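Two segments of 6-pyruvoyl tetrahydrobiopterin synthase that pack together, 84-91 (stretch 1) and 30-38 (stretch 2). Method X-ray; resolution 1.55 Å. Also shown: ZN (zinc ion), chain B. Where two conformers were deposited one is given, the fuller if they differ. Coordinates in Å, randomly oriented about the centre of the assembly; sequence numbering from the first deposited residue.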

# COMPACT_ATOMS: atom_id res chain seq x y z
N GLN A 84 13.01 -7.61 -20.53
CA GLN A 84 14.27 -7.45 -21.22
C GLN A 84 15.34 -6.87 -20.32
O GLN A 84 16.52 -7.21 -20.42
CB GLN A 84 14.10 -6.56 -22.45
CG GLN A 84 13.17 -7.19 -23.50
CD GLN A 84 12.69 -6.18 -24.55
OE1 GLN A 84 12.97 -4.97 -24.47
NE2 GLN A 84 11.95 -6.68 -25.54
N LEU A 85 14.93 -5.99 -19.42
CA LEU A 85 15.87 -5.35 -18.50
C LEU A 85 16.15 -6.18 -17.26
O LEU A 85 17.28 -6.23 -16.74
CB LEU A 85 15.33 -4.00 -18.07
CG LEU A 85 15.10 -2.98 -19.19
CD1 LEU A 85 14.15 -1.87 -18.72
CD2 LEU A 85 16.43 -2.44 -19.54
N ASP A 86 15.12 -6.85 -16.77
CA ASP A 86 15.15 -7.54 -15.49
C ASP A 86 16.34 -8.48 -15.34
O ASP A 86 16.69 -9.20 -16.29
CB ASP A 86 13.87 -8.35 -15.33
CG ASP A 86 13.76 -9.06 -14.00
OD1 ASP A 86 13.54 -10.31 -14.00
OD2 ASP A 86 13.91 -8.45 -12.93
N HIS A 87 16.94 -8.47 -14.15
CA HIS A 87 17.98 -9.43 -13.77
C HIS A 87 19.27 -9.19 -14.51
O HIS A 87 19.97 -10.10 -14.89
CB HIS A 87 17.57 -10.90 -13.89
CG HIS A 87 17.22 -11.51 -12.59
ND1 HIS A 87 17.95 -12.52 -12.00
CD2 HIS A 87 16.25 -11.17 -11.71
CE1 HIS A 87 17.41 -12.81 -10.84
NE2 HIS A 87 16.38 -12.02 -10.63
N HIS A 88 19.63 -7.94 -14.68
CA HIS A 88 20.91 -7.56 -15.27
C HIS A 88 21.47 -6.31 -14.63
O HIS A 88 20.79 -5.56 -13.91
CB HIS A 88 20.73 -7.17 -16.76
CG HIS A 88 20.29 -8.28 -17.62
ND1 HIS A 88 18.96 -8.50 -17.90
CD2 HIS A 88 20.98 -9.23 -18.27
CE1 HIS A 88 18.86 -9.54 -18.70
NE2 HIS A 88 20.07 -10.01 -18.95
N PHE A 89 22.74 -6.05 -14.94
CA PHE A 89 23.36 -4.76 -14.75
C PHE A 89 22.99 -3.83 -15.91
O PHE A 89 23.19 -4.22 -17.08
CB PHE A 89 24.89 -4.87 -14.61
CG PHE A 89 25.59 -3.55 -14.53
CD1 PHE A 89 25.70 -2.88 -13.34
CD2 PHE A 89 26.20 -2.98 -15.66
CE1 PHE A 89 26.33 -1.70 -13.26
CE2 PHE A 89 26.85 -1.79 -15.58
CZ PHE A 89 26.92 -1.13 -14.41
N ILE A 90 22.49 -2.63 -15.61
CA ILE A 90 22.15 -1.66 -16.64
C ILE A 90 23.39 -0.88 -17.04
O ILE A 90 23.95 -0.13 -16.25
CB ILE A 90 21.06 -0.70 -16.15
CG1 ILE A 90 19.77 -1.50 -15.89
CG2 ILE A 90 20.83 0.40 -17.19
CD1 ILE A 90 18.72 -0.66 -15.15
N LEU A 91 23.81 -1.06 -18.29
CA LEU A 91 25.07 -0.49 -18.79
C LEU A 91 24.73 0.68 -19.72
O LEU A 91 24.22 0.46 -20.82
CB LEU A 91 25.91 -1.54 -19.51
CG LEU A 91 27.29 -1.15 -19.99
CD1 LEU A 91 28.13 -0.61 -18.93
CD2 LEU A 91 27.94 -2.41 -20.65
ZN ZN B . 20.45 3.76 -7.58
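Stretch 2 30-38: FSFNCAHFI

Two strands that share little backbone pairing can still fit closely through the shapes of their side chains, and this contact in 6-pyruvoyl tetrahydrobiopterin synthase illustrates the principle. Stretch 1 leaves a helix at L85, passes through a loop in which H87 adopts positive phi (70/40), and enters a strand by F89. Stretch 2 is extended through S31 to H36 and runs beside it in the same general sense, the two strand axes diverging by 56° (signed crossing angle -56°) and approaching to 4.6 Å. Residues therefore pair in ascending order, D86 near F32, H88 near C34, F89 near A35 and I90 near H36, and about 560 Å² of surface is buried.

The strands cross at 56° and the backbones make a single bridge, F89 with A35, in which the A35 N donates to H88 O at 3.0 Å and I90 N donates to A35 O at 2.9 Å. A35 thus spends both its amide and its carbonyl on stretch 1, and F89 CA adds a CA-H...O contact to A35 O at 3.4 Å. Before the bridge, the loop keeps the chains joined by other means. H87 N donates to N33 O at 2.8 Å, while the D86 side chain, in the t rotamer, brings OD2 within 2.8 Å of N33 N and accepts an almost linear hydrogen bond. A carboxylate here takes the place that a backbone carbonyl would hold in a regular sheet.

Shape complements this pairing. The CA-to-CB bond of L85 points toward stretch 2, and its CD1 sits over one face of the F32 ring, 3.7 Å from CD1 to the ring centroid and just 4° off the normal. The ring acts as a flat floor and the methyl group as the bump resting on it. I90 CD1 reaches the same ring differently, at its edge, 4.3 Å from F32 CE1, and also lies 3.7 Å from C34 CB. L85 and I90 thus meet the same ring, at its face and at its edge, although the loop separates them in sequence. The small side chain of C34 also fits close to the end of the helix, its SG 3.1 Å from L85 O and 4.1 Å from D86 CA.

From the bridge itself, the F89 ring extends along stretch 2. F89 CD1 lies 3.9 Å from A35 CB, F89 CE1 3.7 Å from H36 CA, and F89 CZ 3.9 Å from F37 CE2, so that one ring spans three successive residues. The F89 and F37 rings meet obliquely, their centroids 5.9 Å apart and their planes at 43°. The end of the H36 side chain leads away from stretch 1, and its NE2 binds the zinc ion at 2.1 Å.

Waters bridge the two stretches where direct hydrogen bonds do not. One molecule joins S31 OG to D86 OD2, a second links N33 ND2 with H87 NE2, and a third accepts from F37 N and donates to I90 O, carrying the connection past the last direct backbone hydrogen bond.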

# COMPACT_ATOMS: atom_id res chain seq x y z
N PHE A 30 5.36 -5.15 -13.05
CA PHE A 30 5.99 -4.38 -14.13
C PHE A 30 7.29 -3.88 -13.49
O PHE A 30 7.50 -2.66 -13.25
CB PHE A 30 5.17 -3.17 -14.56
CG PHE A 30 3.78 -3.50 -14.99
CD1 PHE A 30 3.39 -4.81 -15.24
CD2 PHE A 30 2.86 -2.47 -15.13
CE1 PHE A 30 2.11 -5.09 -15.62
CE2 PHE A 30 1.56 -2.76 -15.51
CZ PHE A 30 1.20 -4.08 -15.76
N SER A 31 8.13 -4.85 -13.21
CA SER A 31 9.35 -4.63 -12.45
C SER A 31 10.57 -5.14 -13.20
O SER A 31 10.48 -6.12 -13.97
CB SER A 31 9.29 -5.35 -11.09
OG SER A 31 9.11 -6.75 -11.26
N PHE A 32 11.70 -4.49 -12.96
CA PHE A 32 12.99 -5.00 -13.42
C PHE A 32 13.97 -4.82 -12.29
O PHE A 32 14.21 -3.71 -11.84
CB PHE A 32 13.50 -4.41 -14.75
CG PHE A 32 13.41 -2.91 -14.92
CD1 PHE A 32 14.55 -2.11 -14.83
CD2 PHE A 32 12.20 -2.28 -15.25
CE1 PHE A 32 14.47 -0.74 -15.08
CE2 PHE A 32 12.14 -0.93 -15.41
CZ PHE A 32 13.26 -0.16 -15.33
N ASN A 33 14.47 -5.94 -11.79
CA ASN A 33 15.35 -5.94 -10.67
C ASN A 33 16.78 -5.99 -11.17
O ASN A 33 17.22 -6.98 -11.75
CB ASN A 33 15.03 -7.17 -9.83
CG ASN A 33 13.57 -7.16 -9.30
OD1 ASN A 33 12.83 -6.18 -9.42
ND2 ASN A 33 13.14 -8.31 -8.81
N CYS A 34 17.45 -4.84 -11.04
CA CYS A 34 18.68 -4.57 -11.76
C CYS A 34 19.75 -3.95 -10.88
O CYS A 34 19.44 -3.28 -9.88
CB CYS A 34 18.44 -3.61 -12.94
SG CYS A 34 17.48 -4.37 -14.27
N ALA A 35 21.00 -4.15 -11.30
CA ALA A 35 22.12 -3.46 -10.71
C ALA A 35 22.48 -2.23 -11.57
O ALA A 35 22.27 -2.23 -12.79
CB ALA A 35 23.32 -4.41 -10.62
N HIS A 36 23.04 -1.20 -10.94
CA HIS A 36 23.47 -0.02 -11.66
C HIS A 36 24.43 0.79 -10.79
O HIS A 36 24.56 0.52 -9.61
CB HIS A 36 22.26 0.82 -12.13
CG HIS A 36 21.80 1.87 -11.17
ND1 HIS A 36 21.65 3.19 -11.55
CD2 HIS A 36 21.41 1.80 -9.87
CE1 HIS A 36 21.19 3.89 -10.52
NE2 HIS A 36 21.05 3.08 -9.48
N PHE A 37 24.99 1.83 -11.37
CA PHE A 37 25.52 2.95 -10.59
C PHE A 37 25.49 4.19 -11.47
O PHE A 37 25.81 4.16 -12.67
CB PHE A 37 26.93 2.65 -9.99
CG PHE A 37 28.03 2.43 -10.99
CD1 PHE A 37 28.78 3.48 -11.50
CD2 PHE A 37 28.37 1.13 -11.35
CE1 PHE A 37 29.84 3.24 -12.37
CE2 PHE A 37 29.39 0.90 -12.23
CZ PHE A 37 30.11 1.96 -12.74
N ILE A 38 25.17 5.32 -10.84
CA ILE A 38 25.22 6.64 -11.48
C ILE A 38 26.66 7.12 -11.57
O ILE A 38 27.42 7.01 -10.60
CB ILE A 38 24.45 7.69 -10.62
CG1 ILE A 38 22.96 7.35 -10.55
CG2 ILE A 38 24.70 9.14 -11.15
CD1 ILE A 38 22.22 7.35 -11.85
O HOH W 1 11.16 -8.87 -11.61
O HOH W 2 14.50 -10.86 -9.22
O HOH W 3 24.70 1.78 -14.43
O HOH W 4 21.50 5.49 -7.85
O HOH W 5 19.90 4.82 -5.76